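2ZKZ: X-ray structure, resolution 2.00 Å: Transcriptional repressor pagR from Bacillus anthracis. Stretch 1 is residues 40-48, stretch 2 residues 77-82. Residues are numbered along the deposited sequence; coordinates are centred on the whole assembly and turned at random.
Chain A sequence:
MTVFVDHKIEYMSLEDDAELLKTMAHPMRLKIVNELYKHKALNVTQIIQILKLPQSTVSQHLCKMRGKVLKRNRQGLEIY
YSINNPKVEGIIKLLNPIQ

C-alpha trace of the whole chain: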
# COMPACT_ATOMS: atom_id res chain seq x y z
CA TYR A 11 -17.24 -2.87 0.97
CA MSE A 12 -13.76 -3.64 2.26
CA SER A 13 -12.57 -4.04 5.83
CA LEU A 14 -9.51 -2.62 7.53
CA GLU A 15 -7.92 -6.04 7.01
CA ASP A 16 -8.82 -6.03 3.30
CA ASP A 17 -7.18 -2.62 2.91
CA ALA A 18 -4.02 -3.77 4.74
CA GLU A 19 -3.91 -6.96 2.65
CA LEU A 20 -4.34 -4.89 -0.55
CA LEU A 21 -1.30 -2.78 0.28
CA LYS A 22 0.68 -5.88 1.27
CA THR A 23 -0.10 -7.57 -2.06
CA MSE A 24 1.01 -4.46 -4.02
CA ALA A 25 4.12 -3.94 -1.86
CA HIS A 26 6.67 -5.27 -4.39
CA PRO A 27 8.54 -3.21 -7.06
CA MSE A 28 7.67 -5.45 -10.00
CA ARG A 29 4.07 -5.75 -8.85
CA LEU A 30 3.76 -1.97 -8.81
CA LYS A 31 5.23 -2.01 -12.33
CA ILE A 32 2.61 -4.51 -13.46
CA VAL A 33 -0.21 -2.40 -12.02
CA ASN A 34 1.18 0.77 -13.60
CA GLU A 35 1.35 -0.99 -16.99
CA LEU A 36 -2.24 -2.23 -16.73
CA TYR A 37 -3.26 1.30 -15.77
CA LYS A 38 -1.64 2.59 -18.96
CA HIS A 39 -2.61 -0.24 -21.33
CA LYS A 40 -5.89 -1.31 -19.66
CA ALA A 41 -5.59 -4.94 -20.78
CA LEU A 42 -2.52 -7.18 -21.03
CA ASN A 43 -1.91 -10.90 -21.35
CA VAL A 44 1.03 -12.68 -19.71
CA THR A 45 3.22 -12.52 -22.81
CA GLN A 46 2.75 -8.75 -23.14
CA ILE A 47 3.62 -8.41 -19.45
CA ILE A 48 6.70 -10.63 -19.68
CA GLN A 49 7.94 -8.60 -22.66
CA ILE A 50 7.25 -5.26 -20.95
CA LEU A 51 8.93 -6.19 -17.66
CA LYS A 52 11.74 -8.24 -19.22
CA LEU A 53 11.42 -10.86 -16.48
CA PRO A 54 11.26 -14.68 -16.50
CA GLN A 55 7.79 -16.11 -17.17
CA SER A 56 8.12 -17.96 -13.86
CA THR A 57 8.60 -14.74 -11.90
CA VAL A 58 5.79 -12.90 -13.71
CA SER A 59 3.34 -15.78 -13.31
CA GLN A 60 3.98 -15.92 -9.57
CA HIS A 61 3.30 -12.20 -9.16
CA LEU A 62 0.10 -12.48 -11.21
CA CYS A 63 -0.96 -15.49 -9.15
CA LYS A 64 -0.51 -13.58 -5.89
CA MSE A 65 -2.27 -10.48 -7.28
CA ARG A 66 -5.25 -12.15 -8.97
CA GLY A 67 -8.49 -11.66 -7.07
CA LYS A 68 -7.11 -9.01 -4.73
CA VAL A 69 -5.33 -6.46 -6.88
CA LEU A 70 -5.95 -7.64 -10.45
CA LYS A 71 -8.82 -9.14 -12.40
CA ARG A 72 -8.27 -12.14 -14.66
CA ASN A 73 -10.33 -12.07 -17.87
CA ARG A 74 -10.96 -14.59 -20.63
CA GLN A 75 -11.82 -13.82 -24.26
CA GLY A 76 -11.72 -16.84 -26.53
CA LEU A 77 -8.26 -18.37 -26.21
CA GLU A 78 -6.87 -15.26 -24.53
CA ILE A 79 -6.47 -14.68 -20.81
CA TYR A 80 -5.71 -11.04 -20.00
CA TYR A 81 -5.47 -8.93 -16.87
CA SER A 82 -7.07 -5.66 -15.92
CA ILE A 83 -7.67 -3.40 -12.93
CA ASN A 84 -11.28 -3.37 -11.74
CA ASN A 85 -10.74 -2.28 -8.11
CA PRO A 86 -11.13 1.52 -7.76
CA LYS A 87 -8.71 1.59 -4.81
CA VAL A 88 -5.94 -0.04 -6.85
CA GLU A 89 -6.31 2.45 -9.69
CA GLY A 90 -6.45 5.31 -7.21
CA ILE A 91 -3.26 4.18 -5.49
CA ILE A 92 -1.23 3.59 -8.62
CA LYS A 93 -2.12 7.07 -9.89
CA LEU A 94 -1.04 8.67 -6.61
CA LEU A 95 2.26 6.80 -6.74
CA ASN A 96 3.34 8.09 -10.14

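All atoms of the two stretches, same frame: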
# COMPACT_ATOMS: atom_id res chain seq x y z
N LYS A 40 -4.56 -0.78 -19.98
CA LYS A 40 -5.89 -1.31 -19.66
C LYS A 40 -6.06 -2.82 -19.69
O LYS A 40 -6.74 -3.39 -18.83
CB LYS A 40 -6.94 -0.67 -20.59
CG LYS A 40 -6.95 0.85 -20.55
CD LYS A 40 -7.06 1.36 -19.12
CE LYS A 40 -6.86 2.87 -19.04
NZ LYS A 40 -6.71 3.34 -17.62
N ALA A 41 -5.46 -3.49 -20.67
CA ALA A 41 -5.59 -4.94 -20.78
C ALA A 41 -4.30 -5.53 -21.31
O ALA A 41 -3.80 -5.08 -22.34
CB ALA A 41 -6.75 -5.30 -21.70
N LEU A 42 -3.77 -6.54 -20.62
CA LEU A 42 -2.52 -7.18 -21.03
C LEU A 42 -2.49 -8.66 -20.69
O LEU A 42 -2.90 -9.06 -19.59
CB LEU A 42 -1.33 -6.50 -20.35
CG LEU A 42 -1.01 -5.04 -20.68
CD1 LEU A 42 0.04 -4.52 -19.68
CD2 LEU A 42 -0.50 -4.93 -22.11
N ASN A 43 -2.02 -9.48 -21.62
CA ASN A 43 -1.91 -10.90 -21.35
C ASN A 43 -0.51 -11.13 -20.78
O ASN A 43 0.31 -10.21 -20.74
CB ASN A 43 -2.18 -11.76 -22.61
CG ASN A 43 -1.26 -11.43 -23.77
OD1 ASN A 43 -1.68 -11.46 -24.94
ND2 ASN A 43 -0.00 -11.14 -23.48
N VAL A 44 -0.26 -12.35 -20.31
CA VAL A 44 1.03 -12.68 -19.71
C VAL A 44 2.23 -12.39 -20.61
O VAL A 44 3.23 -11.83 -20.15
CB VAL A 44 1.06 -14.18 -19.29
CG1 VAL A 44 2.39 -14.52 -18.63
CG2 VAL A 44 -0.09 -14.46 -18.33
N THR A 45 2.12 -12.75 -21.88
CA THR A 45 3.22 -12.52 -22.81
C THR A 45 3.56 -11.04 -22.96
O THR A 45 4.73 -10.67 -23.02
CB THR A 45 2.90 -13.13 -24.19
OG1 THR A 45 2.61 -14.52 -24.04
CG2 THR A 45 4.09 -12.97 -25.13
N GLN A 46 2.54 -10.19 -23.03
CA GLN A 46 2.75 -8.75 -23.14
C GLN A 46 3.42 -8.23 -21.87
O GLN A 46 4.25 -7.33 -21.92
CB GLN A 46 1.41 -8.03 -23.33
CG GLN A 46 0.76 -8.27 -24.68
CD GLN A 46 -0.64 -7.70 -24.75
OE1 GLN A 46 -1.53 -8.13 -24.02
NE2 GLN A 46 -0.84 -6.72 -25.64
N ILE A 47 3.05 -8.81 -20.73
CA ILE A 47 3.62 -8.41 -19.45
C ILE A 47 5.08 -8.86 -19.34
O ILE A 47 5.94 -8.11 -18.90
CB ILE A 47 2.80 -9.00 -18.28
CG1 ILE A 47 1.41 -8.37 -18.26
CG2 ILE A 47 3.53 -8.76 -16.96
CD1 ILE A 47 0.44 -8.99 -17.24
N ILE A 48 5.34 -10.10 -19.73
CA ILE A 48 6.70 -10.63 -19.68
C ILE A 48 7.62 -9.79 -20.56
O ILE A 48 8.74 -9.47 -20.17
CB ILE A 48 6.73 -12.09 -20.17
CG1 ILE A 48 6.07 -12.99 -19.12
CG2 ILE A 48 8.17 -12.53 -20.44
CD1 ILE A 48 5.85 -14.42 -19.59
N LEU A 77 -9.45 -17.68 -26.67
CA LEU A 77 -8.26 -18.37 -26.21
C LEU A 77 -7.41 -17.49 -25.31
O LEU A 77 -6.51 -17.98 -24.61
CB LEU A 77 -7.44 -18.80 -27.42
CG LEU A 77 -8.15 -19.75 -28.39
CD1 LEU A 77 -7.41 -19.80 -29.72
CD2 LEU A 77 -8.24 -21.13 -27.75
N GLU A 78 -7.68 -16.19 -25.31
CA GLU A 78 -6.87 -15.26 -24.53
C GLU A 78 -7.29 -15.02 -23.09
O GLU A 78 -8.47 -14.86 -22.78
CB GLU A 78 -6.77 -13.90 -25.24
CG GLU A 78 -5.73 -12.98 -24.59
CD GLU A 78 -5.68 -11.57 -25.17
OE1 GLU A 78 -4.74 -10.83 -24.84
OE2 GLU A 78 -6.58 -11.20 -25.95
N ILE A 79 -6.28 -14.99 -22.22
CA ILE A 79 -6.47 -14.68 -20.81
C ILE A 79 -5.71 -13.37 -20.64
O ILE A 79 -4.52 -13.31 -20.94
CB ILE A 79 -5.82 -15.73 -19.88
CG1 ILE A 79 -6.60 -17.05 -19.93
CG2 ILE A 79 -5.75 -15.17 -18.46
CD1 ILE A 79 -8.00 -16.95 -19.34
N TYR A 80 -6.39 -12.32 -20.21
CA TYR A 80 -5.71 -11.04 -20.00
C TYR A 80 -6.10 -10.44 -18.66
O TYR A 80 -7.15 -10.75 -18.10
CB TYR A 80 -6.04 -10.04 -21.13
CG TYR A 80 -7.49 -9.62 -21.21
CD1 TYR A 80 -8.41 -10.38 -21.93
CD2 TYR A 80 -7.94 -8.47 -20.57
CE1 TYR A 80 -9.75 -10.00 -22.01
CE2 TYR A 80 -9.28 -8.08 -20.65
CZ TYR A 80 -10.17 -8.85 -21.37
OH TYR A 80 -11.49 -8.48 -21.45
N TYR A 81 -5.24 -9.57 -18.16
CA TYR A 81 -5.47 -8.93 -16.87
C TYR A 81 -5.89 -7.49 -16.98
O TYR A 81 -5.58 -6.80 -17.96
CB TYR A 81 -4.21 -9.06 -16.02
CG TYR A 81 -3.95 -10.49 -15.61
CD1 TYR A 81 -4.51 -11.01 -14.45
CD2 TYR A 81 -3.20 -11.34 -16.43
CE1 TYR A 81 -4.34 -12.34 -14.10
CE2 TYR A 81 -3.02 -12.68 -16.09
CZ TYR A 81 -3.60 -13.17 -14.93
OH TYR A 81 -3.46 -14.50 -14.59
N SER A 82 -6.60 -7.03 -15.97
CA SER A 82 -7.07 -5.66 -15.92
C SER A 82 -7.23 -5.22 -14.47
O SER A 82 -7.12 -6.04 -13.55
CB SER A 82 -8.42 -5.54 -16.63
OG SER A 82 -9.40 -6.33 -15.97
O HOH W 1 -2.24 -14.52 -20.72
O HOH W 2 -4.45 -8.37 -24.30

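A short, weakly bonded strand that leads into a helix has two ways to hold a neighbouring strand: its backbone can pair with the neighbour's backbone, and the first turn of the helix can lay apolar side chains against the same neighbour. The repressor pagR offers a compact example, in which residues 40-48 meet the strand 78-82, and the two surfaces together bury 365 Å².

The apolar centre is the ring of Y81, the residue with the most area covered by the other stretch. The side chain of Y81 leaves the backbone on the side of the sheet that L42 also faces, and its chi1 is -68°; there the first turn of the helix that begins at V44 comes against it. V44 CG2 lies 4.1 Å from Y81 CE2, at the edge of the ring and near its plane, while I47 CD1 approaches Y81 CD2 obliquely at 4.4 Å. V44 and I47 are three residues apart, so just under one helical turn brings both to the same ring. These are van der Waals distances without directional demands, and their value lies in removing apolar surface from water; Y81, L42 and I47 are all buried. A second, smaller apolar contact forms on a different side of the strand from the Y81 ring, where A41 CB meets Y80 CD2 at 3.6 Å, a methyl group resting obliquely against an aromatic ring.

The backbone pairing runs between these side chains. L42 and Y81 form an antiparallel hydrogen-bonded pair with CA atoms 5.4 Å apart, each residue both giving and receiving a bond. Y81 N donates to L42 O at 2.8 Å and is almost linear, with an angle of 176° at the hydrogen; L42 N donates to Y81 O at 3.2 Å and 158°. The carbonyl of Y81 also receives a CA-H...O contact from the preceding residue, A41 CA to Y81 O being 3.4 Å, so a single acceptor faces two consecutive residues of its partner.

The ladder does not continue as regular sheet; stretch 1 turns into its helix directly after N43. The helical bonds begin at once, I47 N donating to N43 O at 3.1 Å and I48 N to V44 O at 2.8 Å. A backbone amide in the first turn has no earlier helical carbonyl to bond, and V44 N, 4.4 Å from I79 O, is too distant to bond it directly. Water 1 fills the gap: it accepts from V44 N at 3.0 Å and donates to I79 O at 2.6 Å, extending the connection between the stretches where direct pairing stops.

At the polar edge N43 occupies the N-cap position, and its own amide is met from within the helix, N43 N donating to Q46 OE1 at 2.8 Å with an angle of 165°. The same oxygen looks outward as well. Water 2 donates to Q46 OE1 at 2.9 Å and to E78 OE1 at 2.5 Å, joining two acceptors that could not bond each other directly.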